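Local coordinates for VirK protein (Legionella pneumophila, PDB 5XTA) that is of unknown function but is probably a secreted VirK-family protein with a novel fold, at residues A[20-31]-A[108-119]. The protein carries 3 engineered substitutions. Residues are numbered along the deposited sequence; the frame is centred on the assembly and turned at random.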
loop_
_atom_site.group_PDB
_atom_site.type_symbol
_atom_site.label_atom_id
_atom_site.label_comp_id
_atom_site.label_asym_id
_atom_site.label_seq_id
_atom_site.Cartn_x
_atom_site.Cartn_y
_atom_site.Cartn_z
ATOM N N ILE A 20 -5.738 11.007 -0.445
ATOM C CA ILE A 20 -6.830 11.178 -1.382
ATOM C C ILE A 20 -7.403 9.841 -1.899
ATOM O O ILE A 20 -6.669 8.915 -2.210
ATOM C CB ILE A 20 -6.281 12.011 -2.568
ATOM C CG1 ILE A 20 -5.804 13.415 -2.100
ATOM C CG2 ILE A 20 -7.258 12.153 -3.693
ATOM C CD1 ILE A 20 -6.722 14.143 -1.134
ATOM N N THR A 21 -8.711 9.782 -2.075
ATOM C CA THR A 21 -9.390 8.648 -2.695
ATOM C C THR A 21 -10.197 9.130 -3.899
ATOM O O THR A 21 -10.954 10.107 -3.808
ATOM C CB THR A 21 -10.299 7.914 -1.687
ATOM O OG1 THR A 21 -9.492 7.359 -0.647
ATOM C CG2 THR A 21 -11.046 6.758 -2.348
ATOM N N PHE A 22 -10.031 8.419 -5.012
ATOM C CA PHE A 22 -10.774 8.636 -6.251
ATOM C C PHE A 22 -11.886 7.596 -6.374
ATOM O O PHE A 22 -11.618 6.389 -6.270
ATOM C CB PHE A 22 -9.868 8.545 -7.475
ATOM C CG PHE A 22 -8.752 9.518 -7.449
ATOM C CD1 PHE A 22 -8.989 10.860 -7.665
ATOM C CD2 PHE A 22 -7.462 9.117 -7.131
ATOM C CE1 PHE A 22 -7.958 11.791 -7.617
ATOM C CE2 PHE A 22 -6.441 10.052 -7.051
ATOM C CZ PHE A 22 -6.690 11.385 -7.319
ATOM N N VAL A 23 -13.115 8.102 -6.558
ATOM C CA VAL A 23 -14.289 7.289 -6.853
ATOM C C VAL A 23 -14.825 7.641 -8.248
ATOM O O VAL A 23 -15.209 8.783 -8.531
ATOM C CB VAL A 23 -15.360 7.406 -5.771
ATOM C CG1 VAL A 23 -16.497 6.437 -6.039
ATOM C CG2 VAL A 23 -14.770 7.082 -4.407
ATOM N N ILE A 24 -14.809 6.656 -9.125
ATOM C CA ILE A 24 -15.173 6.850 -10.497
ATOM C C ILE A 24 -16.377 6.043 -10.848
ATOM O O ILE A 24 -16.393 4.814 -10.662
ATOM C CB ILE A 24 -14.013 6.485 -11.401
ATOM C CG1 ILE A 24 -12.823 7.252 -10.830
ATOM C CG2 ILE A 24 -14.337 6.823 -12.868
ATOM C CD1 ILE A 24 -11.673 7.491 -11.730
ATOM N N ASN A 25 -17.367 6.742 -11.392
ATOM C CA ASN A 25 -18.610 6.115 -11.879
ATOM C C ASN A 25 -18.568 6.038 -13.402
ATOM O O ASN A 25 -18.810 7.038 -14.116
ATOM C CB ASN A 25 -19.796 6.901 -11.340
ATOM C CG ASN A 25 -21.134 6.238 -11.613
ATOM O OD1 ASN A 25 -21.256 5.249 -12.331
ATOM N ND2 ASN A 25 -22.152 6.797 -11.004
ATOM N N LEU A 26 -18.195 4.854 -13.890
ATOM C CA LEU A 26 -17.884 4.627 -15.305
ATOM C C LEU A 26 -18.999 4.968 -16.296
ATOM O O LEU A 26 -18.724 5.409 -17.410
ATOM C CB LEU A 26 -17.475 3.181 -15.529
ATOM C CG LEU A 26 -15.989 2.824 -15.429
ATOM C CD1 LEU A 26 -15.256 3.520 -14.309
ATOM C CD2 LEU A 26 -15.847 1.319 -15.292
ATOM N N LYS A 27 -20.246 4.787 -15.882
ATOM C CA LYS A 27 -21.368 5.091 -16.744
ATOM C C LYS A 27 -21.542 6.615 -16.956
ATOM O O LYS A 27 -22.212 7.050 -17.875
ATOM C CB LYS A 27 -22.634 4.423 -16.213
ATOM C CG LYS A 27 -23.317 5.088 -15.033
ATOM C CD LYS A 27 -24.523 4.253 -14.607
ATOM C CE LYS A 27 -24.767 4.227 -13.100
ATOM N NZ LYS A 27 -25.610 5.352 -12.599
ATOM N N LYS A 28 -20.928 7.422 -16.103
ATOM C CA LYS A 28 -20.966 8.845 -16.238
ATOM C C LYS A 28 -19.699 9.358 -16.893
ATOM O O LYS A 28 -19.453 10.539 -16.872
ATOM C CB LYS A 28 -21.158 9.454 -14.863
ATOM C CG LYS A 28 -22.441 8.968 -14.224
ATOM C CD LYS A 28 -22.923 9.855 -13.091
ATOM C CE LYS A 28 -24.351 9.485 -12.723
ATOM N NZ LYS A 28 -24.548 9.404 -11.254
ATOM N N CYS A 29 -18.957 8.449 -17.485
ATOM C CA CYS A 29 -17.696 8.753 -18.106
ATOM C C CYS A 29 -17.743 8.350 -19.567
ATOM O O CYS A 29 -18.476 7.465 -19.935
ATOM C CB CYS A 29 -16.556 8.062 -17.365
ATOM S SG CYS A 29 -16.297 8.712 -15.708
ATOM N N THR A 30 -16.999 9.048 -20.408
ATOM C CA THR A 30 -17.053 8.759 -21.830
ATOM C C THR A 30 -15.820 8.006 -22.222
ATOM O O THR A 30 -14.734 8.345 -21.782
ATOM C CB THR A 30 -17.202 10.038 -22.679
ATOM O OG1 THR A 30 -16.012 10.827 -22.638
ATOM C CG2 THR A 30 -18.369 10.863 -22.155
ATOM N N SER A 31 -15.997 6.985 -23.047
ATOM C CA SER A 31 -14.892 6.185 -23.559
ATOM C C SER A 31 -15.146 5.689 -24.978
ATOM O O SER A 31 -16.292 5.565 -25.399
ATOM C CB SER A 31 -14.657 4.962 -22.670
ATOM O OG SER A 31 -13.816 4.022 -23.334
HETATM N N MSE A 108 -10.742 6.907 -20.280
HETATM C CA MSE A 108 -12.044 7.501 -20.054
HETATM C C MSE A 108 -11.882 8.909 -19.645
HETATM O O MSE A 108 -10.841 9.302 -19.137
HETATM C CB MSE A 108 -12.989 6.813 -19.111
HETATM C CG MSE A 108 -12.405 6.412 -17.784
HETATM SE SE MSE A 108 -13.118 4.605 -17.523
HETATM C CE MSE A 108 -11.966 3.647 -18.834
ATOM N N ASN A 109 -12.917 9.684 -19.911
ATOM C CA ASN A 109 -12.945 11.099 -19.560
ATOM C C ASN A 109 -14.191 11.400 -18.781
ATOM O O ASN A 109 -15.243 10.872 -19.093
ATOM C CB ASN A 109 -12.847 11.948 -20.818
ATOM C CG ASN A 109 -11.570 11.649 -21.600
ATOM O OD1 ASN A 109 -10.548 12.265 -21.370
ATOM N ND2 ASN A 109 -11.626 10.675 -22.488
ATOM N N CYS A 110 -14.040 12.192 -17.733
ATOM C CA CYS A 110 -15.091 12.523 -16.785
ATOM C C CYS A 110 -15.017 13.948 -16.340
ATOM O O CYS A 110 -14.071 14.624 -16.616
ATOM C CB CYS A 110 -15.068 11.678 -15.509
ATOM S SG CYS A 110 -14.096 10.203 -15.479
ATOM N N LYS A 111 -16.049 14.376 -15.650
ATOM C CA LYS A 111 -16.060 15.662 -15.015
ATOM C C LYS A 111 -16.024 15.486 -13.484
ATOM O O LYS A 111 -16.694 14.614 -12.926
ATOM C CB LYS A 111 -17.313 16.427 -15.487
ATOM C CG LYS A 111 -17.335 17.905 -15.099
ATOM C CD LYS A 111 -17.192 18.890 -16.274
ATOM C CE LYS A 111 -16.545 20.220 -15.852
ATOM N NZ LYS A 111 -15.239 20.476 -16.533
ATOM N N LEU A 112 -15.255 16.342 -12.821
ATOM C CA LEU A 112 -15.179 16.378 -11.386
ATOM C C LEU A 112 -16.569 16.663 -10.805
ATOM O O LEU A 112 -17.259 17.579 -11.263
ATOM C CB LEU A 112 -14.231 17.491 -10.944
ATOM C CG LEU A 112 -14.119 17.751 -9.450
ATOM C CD1 LEU A 112 -13.659 16.516 -8.657
ATOM C CD2 LEU A 112 -13.191 18.912 -9.180
ATOM N N GLY A 113 -16.982 15.881 -9.812
ATOM C CA GLY A 113 -18.272 16.082 -9.193
ATOM C C GLY A 113 -19.374 15.290 -9.863
ATOM O O GLY A 113 -20.402 15.059 -9.256
ATOM N N ASP A 114 -19.168 14.898 -11.114
ATOM C CA ASP A 114 -20.119 14.100 -11.853
ATOM C C ASP A 114 -19.815 12.585 -11.943
ATOM O O ASP A 114 -20.339 11.821 -11.106
ATOM C CB ASP A 114 -20.302 14.695 -13.271
ATOM C CG ASP A 114 -21.462 14.065 -14.042
ATOM O OD1 ASP A 114 -22.359 13.422 -13.427
ATOM O OD2 ASP A 114 -21.480 14.242 -15.285
ATOM N N GLY A 115 -18.974 12.152 -12.895
ATOM C CA GLY A 115 -18.409 10.803 -12.919
ATOM C C GLY A 115 -17.125 10.601 -12.092
ATOM O O GLY A 115 -16.781 9.477 -11.746
ATOM N N PHE A 116 -16.402 11.674 -11.791
ATOM C CA PHE A 116 -15.124 11.599 -11.058
ATOM C C PHE A 116 -15.227 12.343 -9.719
ATOM O O PHE A 116 -15.383 13.567 -9.670
ATOM C CB PHE A 116 -14.074 12.241 -11.944
ATOM C CG PHE A 116 -12.682 12.069 -11.479
ATOM C CD1 PHE A 116 -11.930 10.963 -11.852
ATOM C CD2 PHE A 116 -12.086 13.051 -10.741
ATOM C CE1 PHE A 116 -10.621 10.839 -11.425
ATOM C CE2 PHE A 116 -10.798 12.921 -10.302
ATOM C CZ PHE A 116 -10.067 11.821 -10.645
ATOM N N LYS A 117 -15.174 11.613 -8.622
ATOM C CA LYS A 117 -15.307 12.213 -7.315
ATOM C C LYS A 117 -14.073 11.941 -6.517
ATOM O O LYS A 117 -13.396 10.924 -6.727
ATOM C CB LYS A 117 -16.525 11.653 -6.612
ATOM C CG LYS A 117 -17.829 12.145 -7.234
ATOM C CD LYS A 117 -18.989 11.780 -6.329
ATOM C CE LYS A 117 -20.325 11.942 -7.031
ATOM N NZ LYS A 117 -21.388 11.467 -6.105
ATOM N N VAL A 118 -13.768 12.873 -5.629
ATOM C CA VAL A 118 -12.545 12.857 -4.915
ATOM C C VAL A 118 -12.854 13.118 -3.449
ATOM O O VAL A 118 -13.623 14.035 -3.126
ATOM C CB VAL A 118 -11.545 13.925 -5.431
ATOM C CG1 VAL A 118 -10.218 13.800 -4.684
ATOM C CG2 VAL A 118 -11.315 13.840 -6.935
ATOM N N PHE A 119 -12.216 12.339 -2.578
ATOM C CA PHE A 119 -12.417 12.400 -1.101
ATOM C C PHE A 119 -11.122 12.480 -0.334
ATOM O O PHE A 119 -10.120 11.947 -0.763
ATOM C CB PHE A 119 -13.194 11.193 -0.591
ATOM C CG PHE A 119 -14.538 11.050 -1.221
ATOM C CD1 PHE A 119 -15.687 11.513 -0.572
ATOM C CD2 PHE A 119 -14.651 10.493 -2.493
ATOM C CE1 PHE A 119 -16.927 11.387 -1.176
ATOM C CE2 PHE A 119 -15.883 10.381 -3.102
ATOM C CZ PHE A 119 -17.025 10.841 -2.449
HETATM O O HOH W 1 -9.306 9.307 1.149
HETATM O O HOH W 2 -18.475 12.755 -15.534
#
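The Phe22 and Phe116 rings meet obliquely, planes 37° apart, with Phe22 CD1 3.3 Å from Phe116 CZ. They lie on one face of an antiparallel ladder, 21-25 against 116-119, within a three-stranded sheet completed by 38-42. CG2 of Ile20 covers one face of the Phe22 ring near its rim, and the Phe80 ring meets Phe22 almost parallel. Ile24 CD1 reaches Phe116 CD1 and CE1, both at 3.5 Å. The Phe119 ring sits on the opposite face of the sheet, with the main-chain Thr21 O in plane at its edge, while Val23 CG2 comes within 3.7 Å of Phe119 CE2. Val23 CG1 is anti to the backbone N (chi1 -174°), which puts CG2 beside that N, where it meets the ring obliquely.

Four backbone bonds join the hydrogen-bonded pairs Thr21–Phe119 and Val23–Lys117, and Asn25 N continues the row to Gly115 O. The loops then carry both segments to a second ladder, one residue out of register, where Thr30 and Asn109 exchange two bonds at the margin of the six-stranded sheet. A disulfide between Cys29 and Cys110 ties the segments together where this ladder begins, although its SG atoms are modelled 2.7 Å apart, too long for a normal disulfide, so its geometry supports no finer claim. Leu26 CG and CD1 touch the selenium of selenomethionine Met108. Between the loops, one water donates to Lys28 O at 2.8 Å and accepts from Lys111 N and Gly115 N.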